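Local coordinates for iron-regulated ABC transporter siderophore-binding protein SirA (Staphylococcus aureus subsp. aureus, PDB 3MWF), which binds the ferric siderophore staphyloferrin B and probably delivers it to an ABC transporter for iron uptake, at residues Phe114-Thr119 and Gly182-Asp187; Glu47-Lys52 and Asp229-Asp234. All blocks are in the same frame, centred on the assembly; numbering follows the deposited sequence.

Contact 1: residues Phe114-Thr119 and Gly182-Asp187; sequences FKFKDT and GEILND
Glu183 faces Phe114 and Lys115 across the cleft between the two lobes of a siderophore-binding protein, and the pairing illustrates how a helix in one lobe can be tied to a helix start in the other. The glutamate chain runs extended beyond CG (chi2 -160°) and spends its two oxygens differently. OE2 takes Lys115 NZ on its syn lone pair in a salt bridge of 2.7 Å; the lysine tail turns at chi4 (-83°) to place NZ there. The same oxygen lies in the plane of the Phe114 ring at its edge, 3.6 Å from CE1, with carboxylate and ring planes 86° apart. OE1 accepts hydrogen bonds from two waters. The first, 2.7 Å from OE1, also accepts a hydrogen bond from Lys115 NZ, while the second, at 2.8 Å from OE1, links it to Lys117 NZ.

Next along the helix, Ile184 supplies the apolar part. Its CG1 lies 3.8 Å from Phe116 CE1, the two side chains crossing at about a right angle, and Lys117 CG rests over one face of the phenyl ring. Tyr140 of the long helix 130-155 meets Phe116 edge-to-face and also touches Ile184.

One turn after Glu183, Asp187 reaches toward Lys117 tip to tip, and OD2 binds NZ at 2.6 Å through its syn lone pair. Tyr140 OH is a second hydrogen-bond partner of that oxygen.

Two acids on one helix thus meet two lysines at the start of the other, with waters tying Glu183 to both ammonium groups. Such an arrangement would favour charged forms of all four groups. On the pocket side, an anionic OE2 at the ring edge should suit the partly positive C-H rim of Phe114, a residue of the staphyloferrin B pocket.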
loop_
_atom_site.group_PDB
_atom_site.type_symbol
_atom_site.label_atom_id
_atom_site.label_comp_id
_atom_site.label_asym_id
_atom_site.label_seq_id
_atom_site.Cartn_x
_atom_site.Cartn_y
_atom_site.Cartn_z
ATOM N N PHE A 114 1.040 1.965 4.559
ATOM C CA PHE A 114 0.160 1.117 3.721
ATOM C C PHE A 114 -1.231 0.879 4.301
ATOM O O PHE A 114 -2.083 0.239 3.627
ATOM C CB PHE A 114 0.839 -0.232 3.375
ATOM C CG PHE A 114 1.274 -1.017 4.579
ATOM C CD1 PHE A 114 0.323 -1.679 5.390
ATOM C CD2 PHE A 114 2.622 -1.099 4.913
ATOM C CE1 PHE A 114 0.740 -2.391 6.535
ATOM C CE2 PHE A 114 3.066 -1.811 6.016
ATOM C CZ PHE A 114 2.116 -2.481 6.844
ATOM N N LYS A 115 -1.467 1.367 5.526
ATOM C CA LYS A 115 -2.803 1.168 6.149
ATOM C C LYS A 115 -3.720 2.309 5.720
ATOM O O LYS A 115 -3.947 3.287 6.469
ATOM C CB LYS A 115 -2.702 1.041 7.674
ATOM C CG LYS A 115 -1.878 -0.186 8.135
ATOM C CD LYS A 115 -1.686 -0.171 9.668
ATOM C CE LYS A 115 -0.835 -1.373 10.152
ATOM N NZ LYS A 115 -1.655 -2.602 10.313
ATOM N N PHE A 116 -4.226 2.188 4.490
ATOM C CA PHE A 116 -4.870 3.321 3.822
ATOM C C PHE A 116 -6.152 3.744 4.559
ATOM O O PHE A 116 -6.559 4.901 4.473
ATOM C CB PHE A 116 -5.125 2.998 2.348
ATOM C CG PHE A 116 -6.266 2.030 2.143
ATOM C CD1 PHE A 116 -6.045 0.655 2.182
ATOM C CD2 PHE A 116 -7.565 2.512 1.948
ATOM C CE1 PHE A 116 -7.100 -0.249 2.019
ATOM C CE2 PHE A 116 -8.637 1.619 1.797
ATOM C CZ PHE A 116 -8.394 0.229 1.828
ATOM N N LYS A 117 -6.755 2.822 5.328
ATOM C CA LYS A 117 -7.949 3.185 6.101
ATOM C C LYS A 117 -7.566 4.101 7.252
ATOM O O LYS A 117 -8.274 5.065 7.553
ATOM C CB LYS A 117 -8.692 1.925 6.574
ATOM C CG LYS A 117 -9.276 1.130 5.393
ATOM C CD LYS A 117 -9.720 -0.310 5.758
ATOM C CE LYS A 117 -8.570 -1.102 6.409
ATOM N NZ LYS A 117 -8.222 -2.480 5.891
ATOM N N ASP A 118 -6.431 3.821 7.883
ATOM C CA ASP A 118 -5.941 4.678 8.958
ATOM C C ASP A 118 -5.505 6.042 8.422
ATOM O O ASP A 118 -5.792 7.083 9.020
ATOM C CB ASP A 118 -4.824 3.974 9.732
ATOM C CG ASP A 118 -5.338 2.759 10.496
ATOM O OD1 ASP A 118 -6.582 2.586 10.593
ATOM O OD2 ASP A 118 -4.521 1.974 10.999
ATOM N N THR A 119 -4.832 6.043 7.273
ATOM C CA THR A 119 -4.464 7.296 6.584
ATOM C C THR A 119 -5.726 8.120 6.270
ATOM O O THR A 119 -5.752 9.327 6.488
ATOM C CB THR A 119 -3.690 6.964 5.289
ATOM O OG1 THR A 119 -2.577 6.154 5.650
ATOM C CG2 THR A 119 -3.183 8.223 4.580
ATOM N N GLY A 182 -1.473 -7.505 1.251
ATOM C CA GLY A 182 -1.818 -8.554 2.235
ATOM C C GLY A 182 -2.974 -8.193 3.166
ATOM O O GLY A 182 -3.836 -9.046 3.478
ATOM N N GLU A 183 -3.013 -6.944 3.622
ATOM C CA GLU A 183 -4.151 -6.511 4.433
ATOM C C GLU A 183 -5.466 -6.442 3.655
ATOM O O GLU A 183 -6.514 -6.793 4.203
ATOM C CB GLU A 183 -3.891 -5.180 5.133
ATOM C CG GLU A 183 -2.762 -5.284 6.190
ATOM C CD GLU A 183 -2.803 -4.150 7.204
ATOM O OE1 GLU A 183 -3.678 -3.272 7.165
ATOM O OE2 GLU A 183 -1.956 -4.146 8.101
ATOM N N ILE A 184 -5.417 -5.976 2.400
ATOM C CA ILE A 184 -6.616 -5.947 1.563
ATOM C C ILE A 184 -7.134 -7.359 1.295
ATOM O O ILE A 184 -8.331 -7.613 1.449
ATOM C CB ILE A 184 -6.365 -5.168 0.269
ATOM C CG1 ILE A 184 -6.220 -3.682 0.630
ATOM C CG2 ILE A 184 -7.565 -5.335 -0.712
ATOM C CD1 ILE A 184 -5.556 -2.853 -0.493
ATOM N N LEU A 185 -6.240 -8.282 0.948
ATOM C CA LEU A 185 -6.684 -9.666 0.755
ATOM C C LEU A 185 -7.326 -10.199 2.036
ATOM O O LEU A 185 -8.308 -10.957 1.960
ATOM C CB LEU A 185 -5.561 -10.596 0.287
ATOM C CG LEU A 185 -4.933 -10.280 -1.064
ATOM C CD1 LEU A 185 -3.944 -11.368 -1.419
ATOM C CD2 LEU A 185 -6.003 -10.080 -2.152
ATOM N N ASN A 186 -6.738 -9.877 3.187
ATOM C CA ASN A 186 -7.335 -10.277 4.465
ATOM C C ASN A 186 -8.776 -9.700 4.619
ATOM O O ASN A 186 -9.713 -10.409 5.027
ATOM C CB ASN A 186 -6.452 -9.841 5.654
ATOM C CG ASN A 186 -6.846 -10.553 6.950
ATOM O OD1 ASN A 186 -7.530 -9.990 7.824
ATOM N ND2 ASN A 186 -6.447 -11.790 7.061
ATOM N N ASP A 187 -8.965 -8.434 4.257
ATOM C CA ASP A 187 -10.300 -7.832 4.276
ATOM C C ASP A 187 -11.276 -8.602 3.393
ATOM O O ASP A 187 -12.458 -8.774 3.741
ATOM C CB ASP A 187 -10.240 -6.382 3.759
ATOM C CG ASP A 187 -9.675 -5.397 4.769
ATOM O OD1 ASP A 187 -9.517 -5.707 5.971
ATOM O OD2 ASP A 187 -9.414 -4.259 4.354
HETATM O O HOH W 1 -4.747 -2.260 9.374
HETATM O O HOH W 2 -5.123 -1.964 5.214
#

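Contact 2: residues Glu47-Lys52 and Asp229-Asp234; sequences ESWTQK and DPNAKD. With SE8 (5-[(2-{[(3S)-5-{[(2S)-2-amino-2-carboxyethyl]amino}-3-carboxy-3-hydroxy-5-oxopentanoyl]amino}ethyl)amino]-2,5-dioxopentanoic acid), chain C.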
loop_
_atom_site.group_PDB
_atom_site.type_symbol
_atom_site.label_atom_id
_atom_site.label_comp_id
_atom_site.label_asym_id
_atom_site.label_seq_id
_atom_site.Cartn_x
_atom_site.Cartn_y
_atom_site.Cartn_z
ATOM N N GLU A 47 8.083 12.308 -4.264
ATOM C CA GLU A 47 8.056 11.737 -5.621
ATOM C C GLU A 47 7.500 10.307 -5.593
ATOM O O GLU A 47 7.634 9.603 -4.596
ATOM C CB GLU A 47 9.447 11.765 -6.242
ATOM C CG GLU A 47 10.384 10.713 -5.770
ATOM C CD GLU A 47 11.780 10.874 -6.321
ATOM O OE1 GLU A 47 12.075 11.940 -6.898
ATOM O OE2 GLU A 47 12.584 9.944 -6.123
ATOM N N SER A 48 6.891 9.888 -6.690
ATOM C CA SER A 48 6.437 8.516 -6.826
ATOM C C SER A 48 7.615 7.557 -6.874
ATOM O O SER A 48 8.724 7.916 -7.288
ATOM C CB SER A 48 5.573 8.373 -8.085
ATOM O OG SER A 48 6.277 8.884 -9.226
ATOM N N TRP A 49 7.387 6.301 -6.485
ATOM C CA TRP A 49 8.464 5.349 -6.469
ATOM C C TRP A 49 8.923 4.953 -7.872
ATOM O O TRP A 49 10.113 4.657 -8.099
ATOM C CB TRP A 49 8.019 4.069 -5.764
ATOM C CG TRP A 49 7.874 4.148 -4.267
ATOM C CD1 TRP A 49 6.717 4.010 -3.559
ATOM C CD2 TRP A 49 8.919 4.347 -3.311
ATOM N NE1 TRP A 49 6.967 4.143 -2.198
ATOM C CE2 TRP A 49 8.313 4.322 -2.019
ATOM C CE3 TRP A 49 10.301 4.526 -3.412
ATOM C CZ2 TRP A 49 9.047 4.480 -0.831
ATOM C CZ3 TRP A 49 11.047 4.699 -2.226
ATOM C CH2 TRP A 49 10.411 4.659 -0.948
ATOM N N THR A 50 7.967 4.897 -8.782
ATOM C CA THR A 50 8.273 4.640 -10.210
ATOM C C THR A 50 7.466 5.658 -10.993
ATOM O O THR A 50 6.697 6.424 -10.398
ATOM C CB THR A 50 7.867 3.215 -10.659
ATOM O OG1 THR A 50 6.442 3.064 -10.502
ATOM C CG2 THR A 50 8.633 2.133 -9.880
ATOM N N GLN A 51 7.635 5.685 -12.322
ATOM C CA GLN A 51 6.974 6.727 -13.133
ATOM C C GLN A 51 7.265 8.120 -12.566
ATOM O O GLN A 51 6.400 8.977 -12.581
ATOM C CB GLN A 51 5.466 6.510 -13.202
ATOM C CG GLN A 51 5.101 5.133 -13.797
ATOM C CD GLN A 51 3.616 4.918 -13.932
ATOM O OE1 GLN A 51 2.809 5.565 -13.272
ATOM N NE2 GLN A 51 3.243 3.983 -14.814
ATOM N N LYS A 52 8.502 8.340 -12.125
ATOM C CA LYS A 52 8.822 9.593 -11.432
ATOM C C LYS A 52 8.583 10.787 -12.343
ATOM O O LYS A 52 8.826 10.690 -13.552
ATOM C CB LYS A 52 10.289 9.595 -11.013
ATOM C CG LYS A 52 10.671 8.508 -10.033
ATOM C CD LYS A 52 12.093 8.728 -9.523
ATOM C CE LYS A 52 12.441 7.664 -8.497
ATOM N NZ LYS A 52 13.612 8.105 -7.645
ATOM N N ASP A 229 11.057 -3.429 -7.504
ATOM C CA ASP A 229 12.179 -3.000 -6.665
ATOM C C ASP A 229 12.585 -1.597 -7.140
ATOM O O ASP A 229 13.510 -1.446 -7.982
ATOM C CB ASP A 229 13.359 -3.997 -6.730
ATOM C CG ASP A 229 14.428 -3.732 -5.679
ATOM O OD1 ASP A 229 14.463 -2.619 -5.110
ATOM O OD2 ASP A 229 15.292 -4.610 -5.442
ATOM N N PRO A 230 11.882 -0.568 -6.627
ATOM C CA PRO A 230 11.976 0.763 -7.241
ATOM C C PRO A 230 13.373 1.328 -7.255
ATOM O O PRO A 230 13.766 1.998 -8.231
ATOM C CB PRO A 230 11.107 1.626 -6.324
ATOM C CG PRO A 230 9.972 0.658 -5.978
ATOM C CD PRO A 230 10.713 -0.666 -5.722
ATOM N N ASN A 231 14.101 1.098 -6.182
ATOM C CA ASN A 231 15.434 1.676 -6.084
ATOM C C ASN A 231 16.614 0.827 -6.582
ATOM O O ASN A 231 17.783 1.252 -6.482
ATOM C CB ASN A 231 15.606 2.258 -4.695
ATOM C CG ASN A 231 14.830 3.576 -4.548
ATOM O OD1 ASN A 231 14.623 4.073 -3.442
ATOM N ND2 ASN A 231 14.419 4.150 -5.676
ATOM N N ALA A 232 16.307 -0.330 -7.166
ATOM C CA ALA A 232 17.342 -1.147 -7.826
ATOM C C ALA A 232 17.994 -0.311 -8.923
ATOM O O ALA A 232 17.303 0.357 -9.682
ATOM C CB ALA A 232 16.755 -2.425 -8.444
ATOM N N LYS A 233 19.316 -0.365 -9.007
ATOM C CA LYS A 233 20.021 0.318 -10.098
ATOM C C LYS A 233 19.863 -0.381 -11.440
ATOM O O LYS A 233 19.915 0.267 -12.485
ATOM C CB LYS A 233 21.495 0.529 -9.727
ATOM C CG LYS A 233 21.619 1.524 -8.572
ATOM C CD LYS A 233 23.005 2.016 -8.305
ATOM C CE LYS A 233 22.932 3.392 -7.601
ATOM N NZ LYS A 233 23.058 4.607 -8.535
ATOM N N ASP A 234 19.588 -1.683 -11.410
ATOM C CA ASP A 234 19.497 -2.475 -12.627
ATOM C C ASP A 234 18.155 -3.233 -12.664
ATOM O O ASP A 234 17.993 -4.230 -11.974
ATOM C CB ASP A 234 20.688 -3.436 -12.637
ATOM C CG ASP A 234 20.776 -4.310 -13.886
ATOM O OD1 ASP A 234 19.904 -4.276 -14.767
ATOM O OD2 ASP A 234 21.758 -5.071 -13.963
HETATM C C1 SE8 C . 12.324 1.719 0.417
HETATM C C2 SE8 C . 12.355 0.705 -0.693
HETATM C C3 SE8 C . 11.557 1.191 -1.892
HETATM N N4 SE8 C . 10.128 1.300 -1.616
HETATM C C5 SE8 C . 9.288 0.321 -1.886
HETATM C C6 SE8 C . 7.869 0.492 -1.402
HETATM C C7 SE8 C . 7.736 0.062 0.059
HETATM C C8 SE8 C . 6.318 0.425 0.536
HETATM C C9 SE8 C . 5.949 -0.137 1.907
HETATM N N10 SE8 C . 6.908 -0.217 2.828
HETATM C C11 SE8 C . 6.569 -0.715 4.141
HETATM C C12 SE8 C . 6.828 0.339 5.204
HETATM N N13 SE8 C . 6.937 -0.239 6.537
HETATM C C14 SE8 C . 8.079 -0.793 7.043
HETATM C C15 SE8 C . 9.401 -0.472 6.412
HETATM C C16 SE8 C . 9.432 -1.398 5.221
HETATM C C17 SE8 C . 10.166 -0.893 4.018
HETATM C C18 SE8 C . 11.213 -1.793 3.562
HETATM O O19 SE8 C . 13.021 2.759 0.295
HETATM O O20 SE8 C . 11.648 1.461 1.433
HETATM N N21 SE8 C . 11.817 -0.574 -0.188
HETATM O O22 SE8 C . 9.591 -0.693 -2.484
HETATM C C23 SE8 C . 8.033 -1.421 0.198
HETATM O O24 SE8 C . 7.172 -2.259 -0.166
HETATM O O25 SE8 C . 9.128 -1.791 0.692
HETATM O O26 SE8 C . 8.741 0.743 0.832
HETATM O O27 SE8 C . 4.791 -0.478 2.127
HETATM O O28 SE8 C . 8.075 -1.572 7.978
HETATM O O29 SE8 C . 9.824 0.110 3.386
HETATM O O30 SE8 C . 11.539 -1.749 2.381
HETATM O O31 SE8 C . 11.726 -2.620 4.359
HETATM O O HOH W 3 12.284 5.606 -6.247
HETATM O O HOH W 4 12.162 3.983 -9.686
#
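Trp49 and Pro230 bring two irregular loops together, their CA atoms 5.8 Å apart, with Pro230 inside a type I beta turn that runs from Asp229 to Ala232. In this two-lobed periplasmic-binding-protein fold each loop follows a strand of a different lobe's sheet, and the meeting point forms part of the rim of the siderophore pocket. The direct touch is apolar: Trp49 CB lies 3.9 Å from Pro230 CG, and Thr50 CG2 approaches the same proline more loosely.

The indole does the heavier work. Its chi1 (-73°) sets CG beside the backbone N and anti to the carbonyl carbon, and chi2 (115°) turns the ring system, one face of which meets SE8, whose amide N4 sits 3.3 Å above the plane, displaced toward the rim near CZ2 and CH2. At the ring edge, near its plane, comes Asn231 OD1, 3.8 Å from CZ3.

Polar contact between the loops passes through water. Trp49 O accepts a hydrogen bond from each of two waters, one of which also accepts from Asn231 ND2 at 2.6 Å, while the other donates to Pro230 O. Trp49 O is therefore linked through solvent to the side chain of Asn231 and to the carbonyl of Pro230, with no direct hydrogen bond across the contact.

Local bonds shape the first loop: Ser48 OG donates to Thr50 O, the donor tilted 32° from the carbonyl plane, and Lys52 NZ makes a salt bridge of 2.6 Å to Glu47 OE2, which it meets from above the carboxylate plane. Leu273 of helix 268-273 touches both Thr50 and Pro230, and Arg93, Arg169, Arg174, Tyr176 and Asn272 add hydrogen bonds to the siderophore. From the second loop, Pro230 is the pocket residue, its CD lying 3.4 Å from the SE8 amide oxygen O22.

Both contacts join the two lobes of the fold, at different depths. Their centres lie 22 Å apart and their nearest atoms about 9 Å, without touching. Along the chain the order is 47-52, 114-119, 182-187, 229-234, so contact 1 is nested inside the loop closed by contact 2. In each, the earlier segment belongs to the lobe of the six-stranded sheet and the later one to the lobe of the five-stranded sheet; the long helix 130-155 connects the lobes. Contact 1 ties helices near the centre of the chain, contact 2 loops at the surface. Each includes residues of the staphyloferrin B pocket, consistent with a siderophore held between the lobes.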